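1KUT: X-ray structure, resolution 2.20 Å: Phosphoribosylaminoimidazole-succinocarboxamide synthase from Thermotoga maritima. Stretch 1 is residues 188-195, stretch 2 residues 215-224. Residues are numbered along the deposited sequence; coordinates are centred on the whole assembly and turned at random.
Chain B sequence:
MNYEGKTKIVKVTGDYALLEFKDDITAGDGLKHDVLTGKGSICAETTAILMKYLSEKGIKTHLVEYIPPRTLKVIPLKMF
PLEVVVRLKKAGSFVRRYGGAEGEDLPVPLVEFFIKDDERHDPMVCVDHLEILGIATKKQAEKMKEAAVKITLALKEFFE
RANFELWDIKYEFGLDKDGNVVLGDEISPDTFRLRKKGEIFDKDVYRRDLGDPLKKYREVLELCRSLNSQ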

# COMPACT_ATOMS: atom_id res chain seq x y z
N SER B 188 4.80 -18.44 14.73
CA SER B 188 3.90 -19.08 15.68
C SER B 188 2.50 -18.54 15.49
O SER B 188 2.28 -17.71 14.61
CB SER B 188 4.37 -18.80 17.10
OG SER B 188 4.24 -17.41 17.38
N PRO B 189 1.54 -19.01 16.31
CA PRO B 189 0.17 -18.52 16.20
C PRO B 189 0.11 -17.01 16.25
O PRO B 189 -0.86 -16.40 15.80
CB PRO B 189 -0.53 -19.20 17.37
CG PRO B 189 0.12 -20.57 17.36
CD PRO B 189 1.60 -20.19 17.19
N ASP B 190 1.16 -16.39 16.79
CA ASP B 190 1.19 -14.93 16.85
C ASP B 190 1.42 -14.31 15.46
O ASP B 190 1.08 -13.15 15.24
CB ASP B 190 2.32 -14.45 17.76
CG ASP B 190 1.96 -14.50 19.23
OD1 ASP B 190 2.74 -13.96 20.04
OD2 ASP B 190 0.92 -15.07 19.59
N THR B 191 1.98 -15.06 14.51
CA THR B 191 2.29 -14.52 13.19
C THR B 191 1.58 -15.14 12.02
O THR B 191 1.81 -14.75 10.86
CB THR B 191 3.82 -14.59 12.89
OG1 THR B 191 4.27 -15.94 13.02
CG2 THR B 191 4.61 -13.72 13.86
N PHE B 192 0.72 -16.11 12.29
CA PHE B 192 -0.02 -16.76 11.22
C PHE B 192 -1.38 -17.22 11.70
O PHE B 192 -1.60 -17.39 12.91
CB PHE B 192 0.79 -17.93 10.63
CG PHE B 192 1.07 -19.07 11.58
CD1 PHE B 192 0.03 -19.86 12.08
CD2 PHE B 192 2.38 -19.44 11.89
CE1 PHE B 192 0.29 -21.00 12.86
CE2 PHE B 192 2.65 -20.58 12.66
CZ PHE B 192 1.60 -21.36 13.15
N ARG B 193 -2.29 -17.40 10.74
CA ARG B 193 -3.66 -17.85 10.95
C ARG B 193 -3.74 -19.23 10.31
O ARG B 193 -3.60 -19.36 9.09
CB ARG B 193 -4.65 -16.93 10.23
CG ARG B 193 -4.70 -15.48 10.71
CD ARG B 193 -5.62 -14.69 9.78
NE ARG B 193 -6.18 -13.47 10.34
CZ ARG B 193 -5.47 -12.46 10.83
NH1 ARG B 193 -4.14 -12.52 10.85
NH2 ARG B 193 -6.09 -11.38 11.28
N LEU B 194 -3.95 -20.25 11.13
CA LEU B 194 -4.01 -21.62 10.62
C LEU B 194 -5.36 -22.21 10.99
O LEU B 194 -5.80 -22.10 12.13
CB LEU B 194 -2.89 -22.44 11.25
CG LEU B 194 -2.71 -23.86 10.74
CD1 LEU B 194 -1.86 -23.84 9.48
CD2 LEU B 194 -2.06 -24.71 11.83
N ARG B 195 -6.01 -22.85 10.02
CA ARG B 195 -7.32 -23.41 10.29
C ARG B 195 -7.53 -24.84 9.83
O ARG B 195 -6.88 -25.31 8.90
CB ARG B 195 -8.39 -22.53 9.64
CG ARG B 195 -9.81 -22.89 10.03
CD ARG B 195 -10.72 -21.72 9.73
NE ARG B 195 -10.08 -20.47 10.13
CZ ARG B 195 -9.60 -20.21 11.35
NH1 ARG B 195 -9.69 -21.13 12.30
NH2 ARG B 195 -9.01 -19.05 11.60
N LYS B 215 -4.88 -22.47 24.42
CA LYS B 215 -5.23 -23.72 23.76
C LYS B 215 -4.80 -23.86 22.29
O LYS B 215 -4.29 -24.90 21.88
CB LYS B 215 -6.72 -24.02 23.89
CG LYS B 215 -7.07 -25.39 23.35
CD LYS B 215 -8.25 -26.00 24.08
CE LYS B 215 -8.34 -27.49 23.78
NZ LYS B 215 -9.37 -28.16 24.62
N LYS B 216 -5.03 -22.82 21.49
CA LYS B 216 -4.64 -22.89 20.08
C LYS B 216 -3.13 -23.07 19.97
O LYS B 216 -2.65 -23.81 19.10
CB LYS B 216 -5.07 -21.63 19.31
CG LYS B 216 -4.17 -20.41 19.50
CD LYS B 216 -4.54 -19.29 18.52
CE LYS B 216 -3.68 -18.04 18.74
NZ LYS B 216 -4.09 -16.90 17.85
N TYR B 217 -2.38 -22.40 20.85
CA TYR B 217 -0.92 -22.50 20.84
C TYR B 217 -0.48 -23.91 21.17
O TYR B 217 0.39 -24.48 20.50
CB TYR B 217 -0.30 -21.53 21.86
CG TYR B 217 -0.51 -20.07 21.53
CD1 TYR B 217 -1.73 -19.45 21.83
CD2 TYR B 217 0.49 -19.32 20.92
CE1 TYR B 217 -1.94 -18.10 21.52
CE2 TYR B 217 0.29 -17.97 20.59
CZ TYR B 217 -0.93 -17.37 20.90
OH TYR B 217 -1.15 -16.05 20.60
N ARG B 218 -1.08 -24.49 22.21
CA ARG B 218 -0.73 -25.84 22.60
C ARG B 218 -0.99 -26.77 21.43
O ARG B 218 -0.15 -27.61 21.10
CB ARG B 218 -1.53 -26.28 23.83
CG ARG B 218 -1.17 -25.54 25.13
CD ARG B 218 -1.75 -26.25 26.35
NE ARG B 218 -3.18 -26.53 26.19
CZ ARG B 218 -4.16 -25.73 26.61
NH1 ARG B 218 -3.89 -24.59 27.24
NH2 ARG B 218 -5.43 -26.07 26.38
N GLU B 219 -2.15 -26.61 20.79
CA GLU B 219 -2.52 -27.45 19.65
C GLU B 219 -1.54 -27.29 18.49
O GLU B 219 -1.10 -28.28 17.90
CB GLU B 219 -3.96 -27.14 19.19
CG GLU B 219 -5.04 -27.73 20.11
CD GLU B 219 -6.48 -27.43 19.66
OE1 GLU B 219 -7.43 -27.84 20.37
OE2 GLU B 219 -6.66 -26.77 18.62
N VAL B 220 -1.18 -26.05 18.16
CA VAL B 220 -0.21 -25.82 17.08
C VAL B 220 1.11 -26.54 17.38
O VAL B 220 1.63 -27.29 16.55
CB VAL B 220 0.08 -24.32 16.87
CG1 VAL B 220 1.23 -24.14 15.87
CG2 VAL B 220 -1.16 -23.62 16.35
N LEU B 221 1.65 -26.32 18.58
CA LEU B 221 2.90 -26.98 18.95
C LEU B 221 2.83 -28.49 18.77
O LEU B 221 3.65 -29.06 18.04
CB LEU B 221 3.28 -26.65 20.40
CG LEU B 221 4.61 -27.27 20.87
CD1 LEU B 221 5.74 -26.89 19.92
CD2 LEU B 221 4.95 -26.80 22.29
N GLU B 222 1.87 -29.14 19.43
CA GLU B 222 1.73 -30.60 19.34
C GLU B 222 1.71 -31.01 17.88
O GLU B 222 2.31 -32.00 17.47
CB GLU B 222 0.44 -31.07 20.01
CG GLU B 222 0.22 -30.48 21.40
CD GLU B 222 -1.10 -30.96 22.04
OE1 GLU B 222 -2.17 -30.82 21.40
OE2 GLU B 222 -1.04 -31.46 23.19
N LEU B 223 0.99 -30.23 17.09
CA LEU B 223 0.88 -30.48 15.66
C LEU B 223 2.27 -30.44 15.02
O LEU B 223 2.65 -31.36 14.29
CB LEU B 223 -0.03 -29.41 15.07
CG LEU B 223 -0.28 -29.41 13.57
CD1 LEU B 223 -1.53 -28.61 13.30
CD2 LEU B 223 0.91 -28.81 12.85
N CYS B 224 3.04 -29.39 15.30
CA CYS B 224 4.37 -29.28 14.74
C CYS B 224 5.29 -30.39 15.21
O CYS B 224 6.09 -30.92 14.44
CB CYS B 224 4.97 -27.90 15.07
SG CYS B 224 4.15 -26.54 14.17

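The contact joins a turn and the start of a strand to one side of a helix, burying 346 Å² counted over both partners. Its pattern is simple: apolar groups do most of the packing, and one buried hydroxyl is paired with a carboxylate.

Ser188 makes no contact with the helix, yet it helps shape the loop that does. Its backbone N donates to Thr191 OG1 at 3.1 Å, and its O accepts from Thr191 N at 2.7 Å, closing a tight turn that carries Pro189 and Asp190 past the helix. Thr191 itself stays out of reach of the helix; its role here is within the turn.

Pro189 is the centre of the contact. It has the largest covered area of any residue in either stretch, and its CA lies 6.2 Å from the CA of Tyr217. CB of Pro189 sits over one face of the Tyr217 ring, 3.9 Å from the centroid and 25° off the normal, a CH-pi contact in which a rigid aliphatic surface meets an aromatic one. The same CB is 3.6 Å from CE of Lys216, whose extended chain lends its methylenes to the packing. Pro189 CG meets Val220 CG2 at 3.5 Å, so the proline spans successive turns of the helix, touching Lys216, Tyr217 and Val220.

Asp190 supplies the polar term. Its CA-to-CB bond points sideways, but with chi1 at -81° (m) the carboxylate comes close to the helix, and Tyr217 OH donates to Asp190 OD2 at 2.5 Å, a short hydrogen bond. The oxygen lies at the edge of the tyrosine ring, near its plane, while the proline occupies a face. Tyrosine thus serves two purposes: its ring packs against Pro189, and its hydroxyl finds an acceptor despite burial. Asp190 OD1 is satisfied elsewhere in the structure.

At Phe192 the strand begins. Its CA-to-CB bond is also sideways, but chi1 at 64° (p) brings the end of the ring nearer, and CZ reaches Val220 CG1 at 3.9 Å, with the methyl at the ring edge. Val220 therefore touches two residues of stretch 1: both of its methyls pack on Pro189, and CG1 also meets the Phe192 ring edge, so a short branched side chain fits well here.

The strand then alternates. Arg193 points away and remains exposed, whereas Leu194 points toward the helix and sets CD2 4.2 Å from Leu223 CD1, a looser apolar contact one helical turn beyond Val220. Arg195 lies out of reach.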